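Local coordinates for protein dTDP-4-dehydrorhamnose 3,5-epimerase (Sulfolobus tokodaii, PDB 2B9U) that probably catalyses the epimerization of a dTDP-4-keto-6-deoxy sugar at two of its ring carbons on the route to dTDP-L-rhamnose, at residues S50-G55 against H118-L123; A84-K89 against P114-G119. All blocks are in the same frame, centred on the assembly; numbering follows the deposited sequence.

Contact 1 of 2, residues S50-G55 against H118-L123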
ATOM      1  N   SER A  50       2.964  -1.493  -9.166  1.00 21.58           N
ATOM      2  CA  SER A  50       3.299  -1.302 -10.572  1.00 21.31           C
ATOM      3  C   SER A  50       2.764   0.021 -11.056  1.00 22.15           C
ATOM      4  O   SER A  50       1.735   0.503 -10.561  1.00 22.43           O
ATOM      5  CB  SER A  50       2.762  -2.437 -11.446  1.00 21.52           C
ATOM      6  OG  SER A  50       1.346  -2.470 -11.469  1.00 19.88           O
ATOM      7  N   PHE A  51       3.477   0.611 -12.013  1.00 22.20           N
ATOM      8  CA  PHE A  51       2.957   1.716 -12.779  1.00 22.42           C
ATOM      9  C   PHE A  51       2.780   1.231 -14.220  1.00 22.33           C
ATOM     10  O   PHE A  51       3.689   0.657 -14.806  1.00 22.18           O
ATOM     11  CB  PHE A  51       3.897   2.918 -12.728  1.00 22.82           C
ATOM     12  CG  PHE A  51       3.584   3.962 -13.763  1.00 24.57           C
ATOM     13  CD1 PHE A  51       2.405   4.725 -13.671  1.00 24.31           C
ATOM     14  CD2 PHE A  51       4.438   4.170 -14.839  1.00 22.72           C
ATOM     15  CE1 PHE A  51       2.098   5.682 -14.637  1.00 25.33           C
ATOM     16  CE2 PHE A  51       4.136   5.124 -15.800  1.00 24.24           C
ATOM     17  CZ  PHE A  51       2.963   5.886 -15.698  1.00 23.32           C
ATOM     18  N   SER A  52       1.595   1.445 -14.774  1.00 22.02           N
ATOM     19  CA  SER A  52       1.266   0.937 -16.084  1.00 22.56           C
ATOM     20  C   SER A  52       0.750   2.080 -16.940  1.00 23.69           C
ATOM     21  O   SER A  52      -0.177   2.780 -16.551  1.00 23.65           O
ATOM     22  CB  SER A  52       0.222  -0.187 -15.974  1.00 21.92           C
ATOM     23  OG  SER A  52       0.666  -1.190 -15.056  1.00 22.86           O
ATOM     24  N   ARG A  53       1.361   2.260 -18.104  1.00 24.95           N
ATOM     25  CA  ARG A  53       0.908   3.242 -19.085  1.00 25.93           C
ATOM     26  C   ARG A  53      -0.397   2.761 -19.671  1.00 26.04           C
ATOM     27  O   ARG A  53      -0.652   1.565 -19.688  1.00 26.50           O
ATOM     28  CB  ARG A  53       1.966   3.418 -20.179  1.00 26.21           C
ATOM     29  CG  ARG A  53       3.216   4.105 -19.663  1.00 29.37           C
ATOM     30  CD  ARG A  53       4.395   3.985 -20.598  1.00 35.84           C
ATOM     31  NE  ARG A  53       5.563   4.663 -20.029  1.00 39.18           N
ATOM     32  CZ  ARG A  53       6.704   4.896 -20.675  1.00 42.17           C
ATOM     33  NH1 ARG A  53       6.859   4.525 -21.943  1.00 42.75           N
ATOM     34  NH2 ARG A  53       7.694   5.517 -20.047  1.00 43.83           N
ATOM     35  N   LYS A  54      -1.221   3.688 -20.150  1.00 26.13           N
ATOM     36  CA  LYS A  54      -2.509   3.349 -20.760  1.00 26.28           C
ATOM     37  C   LYS A  54      -2.393   2.262 -21.829  1.00 26.29           C
ATOM     38  O   LYS A  54      -1.525   2.315 -22.710  1.00 25.92           O
ATOM     39  CB  LYS A  54      -3.162   4.601 -21.342  1.00 26.24           C
ATOM     40  CG  LYS A  54      -4.493   4.391 -22.058  1.00 27.22           C
ATOM     41  CD  LYS A  54      -5.119   5.727 -22.484  1.00 28.65           C
ATOM     42  CE  LYS A  54      -6.341   5.509 -23.386  1.00 31.05           C
ATOM     43  NZ  LYS A  54      -6.941   6.790 -23.908  1.00 31.22           N
ATOM     44  N   GLY A  55      -3.279   1.271 -21.730  1.00 26.43           N
ATOM     45  CA  GLY A  55      -3.331   0.178 -22.686  1.00 25.44           C
ATOM     46  C   GLY A  55      -2.529  -1.038 -22.279  1.00 25.43           C
ATOM     47  O   GLY A  55      -2.661  -2.111 -22.891  1.00 25.31           O
ATOM     48  N   HIS A 118      -5.043 -13.554 -12.027  1.00 24.09           N
ATOM     49  CA  HIS A 118      -5.348 -12.119 -12.002  1.00 23.68           C
ATOM     50  C   HIS A 118      -4.694 -11.324 -13.144  1.00 23.35           C
ATOM     51  O   HIS A 118      -3.532 -11.490 -13.450  1.00 23.68           O
ATOM     52  CB  HIS A 118      -4.982 -11.507 -10.629  1.00 23.39           C
ATOM     53  CG  HIS A 118      -4.904 -10.005 -10.634  1.00 23.31           C
ATOM     54  ND1 HIS A 118      -3.729  -9.321 -10.415  1.00 22.75           N
ATOM     55  CD2 HIS A 118      -5.845  -9.062 -10.867  1.00 22.39           C
ATOM     56  CE1 HIS A 118      -3.948  -8.023 -10.509  1.00 22.18           C
ATOM     57  NE2 HIS A 118      -5.226  -7.840 -10.778  1.00 22.81           N
ATOM     58  N   GLY A 119      -5.447 -10.429 -13.749  1.00 23.17           N
ATOM     59  CA  GLY A 119      -4.863  -9.509 -14.700  1.00 22.80           C
ATOM     60  C   GLY A 119      -5.653  -8.227 -14.744  1.00 22.44           C
ATOM     61  O   GLY A 119      -6.721  -8.129 -14.140  1.00 21.88           O
ATOM     62  N   PHE A 120      -5.115  -7.238 -15.448  1.00 22.23           N
ATOM     63  CA  PHE A 120      -5.842  -6.001 -15.698  1.00 22.96           C
ATOM     64  C   PHE A 120      -5.325  -5.323 -16.949  1.00 23.15           C
ATOM     65  O   PHE A 120      -4.194  -5.574 -17.370  1.00 23.00           O
ATOM     66  CB  PHE A 120      -5.759  -5.028 -14.506  1.00 22.37           C
ATOM     67  CG  PHE A 120      -4.360  -4.543 -14.196  1.00 22.39           C
ATOM     68  CD1 PHE A 120      -3.841  -3.402 -14.815  1.00 21.75           C
ATOM     69  CD2 PHE A 120      -3.577  -5.205 -13.261  1.00 23.61           C
ATOM     70  CE1 PHE A 120      -2.573  -2.943 -14.513  1.00 23.06           C
ATOM     71  CE2 PHE A 120      -2.290  -4.747 -12.957  1.00 22.75           C
ATOM     72  CZ  PHE A 120      -1.788  -3.625 -13.575  1.00 21.28           C
ATOM     73  N   GLN A 121      -6.163  -4.470 -17.530  1.00 23.64           N
ATOM     74  CA  GLN A 121      -5.699  -3.463 -18.466  1.00 24.05           C
ATOM     75  C   GLN A 121      -5.782  -2.062 -17.851  1.00 24.71           C
ATOM     76  O   GLN A 121      -6.799  -1.688 -17.245  1.00 24.95           O
ATOM     77  CB  GLN A 121      -6.459  -3.515 -19.792  1.00 24.13           C
ATOM     78  CG  GLN A 121      -5.893  -2.535 -20.830  1.00 22.38           C
ATOM     79  CD  GLN A 121      -6.486  -2.714 -22.204  1.00 24.07           C
ATOM     80  OE1 GLN A 121      -7.706  -2.791 -22.370  1.00 24.04           O
ATOM     81  NE2 GLN A 121      -5.627  -2.760 -23.204  1.00 23.60           N
ATOM     82  N   ALA A 122      -4.697  -1.302 -17.988  1.00 24.85           N
ATOM     83  CA  ALA A 122      -4.707   0.103 -17.583  1.00 24.70           C
ATOM     84  C   ALA A 122      -5.555   0.911 -18.576  1.00 24.76           C
ATOM     85  O   ALA A 122      -5.294   0.902 -19.786  1.00 24.40           O
ATOM     86  CB  ALA A 122      -3.277   0.646 -17.475  1.00 24.11           C
ATOM     87  N   LEU A 123      -6.594   1.572 -18.052  1.00 25.00           N
ATOM     88  CA  LEU A 123      -7.513   2.373 -18.848  1.00 25.98           C
ATOM     89  C   LEU A 123      -6.955   3.791 -19.023  1.00 26.61           C
ATOM     90  O   LEU A 123      -7.245   4.491 -19.993  1.00 26.95           O
ATOM     91  CB  LEU A 123      -8.920   2.379 -18.197  1.00 26.10           C
ATOM     92  CG  LEU A 123      -9.562   0.999 -17.984  1.00 25.15           C
ATOM     93  CD1 LEU A 123     -10.928   1.099 -17.345  1.00 25.51           C
ATOM     94  CD2 LEU A 123      -9.665   0.175 -19.282  1.00 25.87           C
TER
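G55 and A122 are joined by a nearly straight backbone hydrogen bond, G55 N to A122 O at 2.8 Å. Beside it Q121 NE2 donates to G55 O at 3.1 Å. This amide reaches the glycine because CG stands anti to the backbone N (chi1 -175°) and the chain runs on extended. G55 O lies nearly in the amide plane, whereas the N-H comes from above the carbonyl plane, 44° out of it. A122 CB packs 3.6 Å from the carbonyl R53 O and 3.9 Å from S52 CB. The F120 ring presents its rim to two serines, S52 OG being 3.7 Å from CE1 and S50 OG 3.9 Å from CZ.

Both hydroxyls that border the ring have polar partners outside the two segments, S50 OG with Y130 OH and S52 OG with R58 NE. In the same way Q121 OE1 hydrogen-bonds to I154 N, which fixes the amide's rotation, and K54 N is held by D125 OD1.

The strand axes approach only to 8.7 Å at 47°, too far apart for direct pairing. Strand 44-52 instead pairs with 126-133, and its sheet continues into the second subunit through S50 and F51; strand 116-122 lies in the other sheet, between 79-86 and 57-63.

Contact 2 of 2, residues A84-K89 against P114-G119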
ATOM      1  N   ALA A  84     -10.365 -11.445 -12.537  1.00 24.76           N
ATOM      2  CA  ALA A  84      -9.969 -12.668 -11.829  1.00 24.95           C
ATOM      3  C   ALA A  84     -10.628 -13.852 -12.510  1.00 25.75           C
ATOM      4  O   ALA A  84     -11.833 -13.833 -12.708  1.00 25.45           O
ATOM      5  CB  ALA A  84     -10.423 -12.601 -10.400  1.00 24.36           C
ATOM      6  N   VAL A  85      -9.856 -14.886 -12.825  1.00 26.93           N
ATOM      7  CA  VAL A  85     -10.358 -16.040 -13.575  1.00 29.09           C
ATOM      8  C   VAL A  85     -10.208 -17.311 -12.743  1.00 30.30           C
ATOM      9  O   VAL A  85      -9.096 -17.622 -12.297  1.00 30.52           O
ATOM     10  CB  VAL A  85      -9.599 -16.217 -14.926  1.00 28.73           C
ATOM     11  CG1 VAL A  85     -10.144 -17.418 -15.701  1.00 29.29           C
ATOM     12  CG2 VAL A  85      -9.704 -14.947 -15.788  1.00 28.19           C
ATOM     13  N   ASP A  86     -11.315 -18.028 -12.516  1.00 31.95           N
ATOM     14  CA  ASP A  86     -11.260 -19.309 -11.790  1.00 33.97           C
ATOM     15  C   ASP A  86     -10.484 -20.311 -12.598  1.00 34.84           C
ATOM     16  O   ASP A  86     -10.927 -20.708 -13.683  1.00 35.71           O
ATOM     17  CB  ASP A  86     -12.658 -19.859 -11.493  1.00 34.27           C
ATOM     18  CG  ASP A  86     -12.649 -21.016 -10.480  1.00 35.43           C
ATOM     19  OD1 ASP A  86     -11.586 -21.604 -10.193  1.00 36.17           O
ATOM     20  OD2 ASP A  86     -13.731 -21.331  -9.948  1.00 38.33           O
ATOM     21  N   VAL A  87      -9.317 -20.702 -12.086  1.00 35.96           N
ATOM     22  CA  VAL A  87      -8.468 -21.689 -12.752  1.00 37.37           C
ATOM     23  C   VAL A  87      -8.297 -22.967 -11.906  1.00 38.61           C
ATOM     24  O   VAL A  87      -7.301 -23.688 -12.035  1.00 38.54           O
ATOM     25  CB  VAL A  87      -7.074 -21.105 -13.174  1.00 37.22           C
ATOM     26  CG1 VAL A  87      -7.238 -19.951 -14.165  1.00 37.00           C
ATOM     27  CG2 VAL A  87      -6.226 -20.699 -11.950  1.00 36.85           C
ATOM     28  N   ARG A  88      -9.273 -23.224 -11.037  1.00 40.40           N
ATOM     29  CA  ARG A  88      -9.362 -24.495 -10.306  1.00 42.08           C
ATOM     30  C   ARG A  88     -10.188 -25.482 -11.132  1.00 43.07           C
ATOM     31  O   ARG A  88     -11.396 -25.310 -11.299  1.00 42.99           O
ATOM     32  CB  ARG A  88     -10.016 -24.285  -8.935  1.00 41.92           C
ATOM     33  CG  ARG A  88      -9.331 -23.261  -8.053  1.00 41.70           C
ATOM     34  CD  ARG A  88     -10.215 -22.826  -6.902  1.00 41.47           C
ATOM     35  NE  ARG A  88     -11.369 -22.049  -7.344  1.00 41.89           N
ATOM     36  CZ  ARG A  88     -12.238 -21.465  -6.526  1.00 43.16           C
ATOM     37  NH1 ARG A  88     -12.086 -21.569  -5.212  1.00 44.86           N
ATOM     38  NH2 ARG A  88     -13.253 -20.765  -7.015  1.00 42.43           N
ATOM     39  N   LYS A  89      -9.528 -26.509 -11.652  1.00 45.34           N
ATOM     40  CA  LYS A  89     -10.171 -27.491 -12.537  1.00 47.15           C
ATOM     41  C   LYS A  89     -11.511 -28.054 -12.043  1.00 48.06           C
ATOM     42  O   LYS A  89     -12.468 -28.150 -12.821  1.00 48.33           O
ATOM     43  CB  LYS A  89      -9.209 -28.631 -12.852  1.00 47.63           C
ATOM     44  CG  LYS A  89      -8.457 -28.458 -14.166  1.00 49.12           C
ATOM     45  CD  LYS A  89      -7.524 -29.645 -14.454  1.00 51.50           C
ATOM     46  CE  LYS A  89      -8.307 -30.891 -14.908  1.00 52.87           C
ATOM     47  NZ  LYS A  89      -9.096 -30.659 -16.160  1.00 52.73           N
ATOM     48  N   PRO A 114      -6.816 -17.450  -3.325  1.00 26.99           N
ATOM     49  CA  PRO A 114      -6.065 -18.417  -4.147  1.00 27.24           C
ATOM     50  C   PRO A 114      -6.947 -19.264  -5.071  1.00 27.67           C
ATOM     51  O   PRO A 114      -8.108 -19.512  -4.766  1.00 28.32           O
ATOM     52  CB  PRO A 114      -5.394 -19.322  -3.108  1.00 27.42           C
ATOM     53  CG  PRO A 114      -5.310 -18.518  -1.876  1.00 26.72           C
ATOM     54  CD  PRO A 114      -6.524 -17.610  -1.885  1.00 27.05           C
ATOM     55  N   GLY A 115      -6.386 -19.713  -6.189  1.00 28.00           N
ATOM     56  CA  GLY A 115      -7.141 -20.479  -7.171  1.00 28.25           C
ATOM     57  C   GLY A 115      -7.629 -19.677  -8.368  1.00 28.60           C
ATOM     58  O   GLY A 115      -8.293 -20.233  -9.237  1.00 28.04           O
ATOM     59  N   PHE A 116      -7.306 -18.371  -8.401  1.00 28.19           N
ATOM     60  CA  PHE A 116      -7.651 -17.490  -9.527  1.00 27.60           C
ATOM     61  C   PHE A 116      -6.423 -16.940 -10.225  1.00 26.98           C
ATOM     62  O   PHE A 116      -5.399 -16.729  -9.595  1.00 26.80           O
ATOM     63  CB  PHE A 116      -8.487 -16.286  -9.054  1.00 27.97           C
ATOM     64  CG  PHE A 116      -9.890 -16.634  -8.663  1.00 28.82           C
ATOM     65  CD1 PHE A 116     -10.160 -17.176  -7.408  1.00 29.12           C
ATOM     66  CD2 PHE A 116     -10.944 -16.410  -9.547  1.00 28.60           C
ATOM     67  CE1 PHE A 116     -11.468 -17.511  -7.053  1.00 30.95           C
ATOM     68  CE2 PHE A 116     -12.255 -16.729  -9.198  1.00 29.42           C
ATOM     69  CZ  PHE A 116     -12.519 -17.278  -7.953  1.00 30.06           C
ATOM     70  N   ALA A 117      -6.550 -16.680 -11.527  1.00 26.31           N
ATOM     71  CA  ALA A 117      -5.545 -15.934 -12.266  1.00 25.61           C
ATOM     72  C   ALA A 117      -5.957 -14.462 -12.371  1.00 25.17           C
ATOM     73  O   ALA A 117      -7.073 -14.162 -12.786  1.00 24.84           O
ATOM     74  CB  ALA A 117      -5.370 -16.530 -13.665  1.00 25.55           C
ATOM     75  N   HIS A 118      -5.043 -13.554 -12.027  1.00 24.09           N
ATOM     76  CA  HIS A 118      -5.348 -12.119 -12.002  1.00 23.68           C
ATOM     77  C   HIS A 118      -4.694 -11.324 -13.144  1.00 23.35           C
ATOM     78  O   HIS A 118      -3.532 -11.490 -13.450  1.00 23.68           O
ATOM     79  CB  HIS A 118      -4.982 -11.507 -10.629  1.00 23.39           C
ATOM     80  CG  HIS A 118      -4.904 -10.005 -10.634  1.00 23.31           C
ATOM     81  ND1 HIS A 118      -3.729  -9.321 -10.415  1.00 22.75           N
ATOM     82  CD2 HIS A 118      -5.845  -9.062 -10.867  1.00 22.39           C
ATOM     83  CE1 HIS A 118      -3.948  -8.023 -10.509  1.00 22.18           C
ATOM     84  NE2 HIS A 118      -5.226  -7.840 -10.778  1.00 22.81           N
ATOM     85  N   GLY A 119      -5.447 -10.429 -13.749  1.00 23.17           N
ATOM     86  CA  GLY A 119      -4.863  -9.509 -14.700  1.00 22.80           C
ATOM     87  C   GLY A 119      -5.653  -8.227 -14.744  1.00 22.44           C
ATOM     88  O   GLY A 119      -6.721  -8.129 -14.140  1.00 21.88           O
TER
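R88 lays its guanidinium against the F116 ring at an oblique angle, the two planes 46° apart. F116 CE1 sits over one guanidinium face, offset toward its rim, and R88 NH2 comes within 3.7 Å of both CE1 and CZ. The arginine is bent at chi3 (-68°), which turns its head back onto D86 in a side-on salt bridge: NE to OD1 at 2.9 Å and NH2 to OD2 at 3.0 Å. The carboxylate is met from above its plane, yet both of its oxygens lie close to the guanidinium plane. OD1 also takes the backbone N-H of R88 from its opposite face, closing an Asx turn, while OD2 is shared with T93 and S91 hydroxyls. An alanine at R88 would probably leave the D86 carboxylate without its charged mate and uncover part of the F116 ring and G115.

On the same sheet face, A84 CB lies 3.9 Å from F116 CD2. The R88 aliphatic chain covers G115, CG lying 3.4 Å from G115 O. A CB on G115 would collide with R88 CD, and the backbone angles of G115 would themselves crowd a CB against the preceding carbonyl O. On the other face A117 CB meets V87 CG1 at 3.9 Å, and A117 itself packs on L60 and Y62 of strand 57-63.

Underneath runs a regular antiparallel pairing, with axes at 158°. V85 and A117 form a hydrogen-bonded pair, flanked by the non-hydrogen-bonded pairs A84-H118 and D86-F116; V87 N to G115 O, 3.1 Å, extends the bonding past the strand end. Neighbouring antiparallel strands of this kind build the flattened jelly-roll barrel of the RmlC-like cupins.

Overall arrangement
Both contacts draw on strand 116-122, contact 2 at its beginning and contact 1 at its end, with H118 and G119 common to both and centres about 18 Å apart. Each is mostly buried, but contact 1 includes the exposed R53 and K54, whereas none of the touching residues of contact 2 is exposed. Contact 2 joins neighbours within one sheet, so backbone pairing dominates and an ion pair whose arginine lies obliquely against an aromatic ring finishes the strand end. Contact 1 bridges the two sheets, burying less surface, 306 against 433 Å², through one backbone bond, one side-chain amide and a ring edge. Only contact 1 has the second subunit within reach.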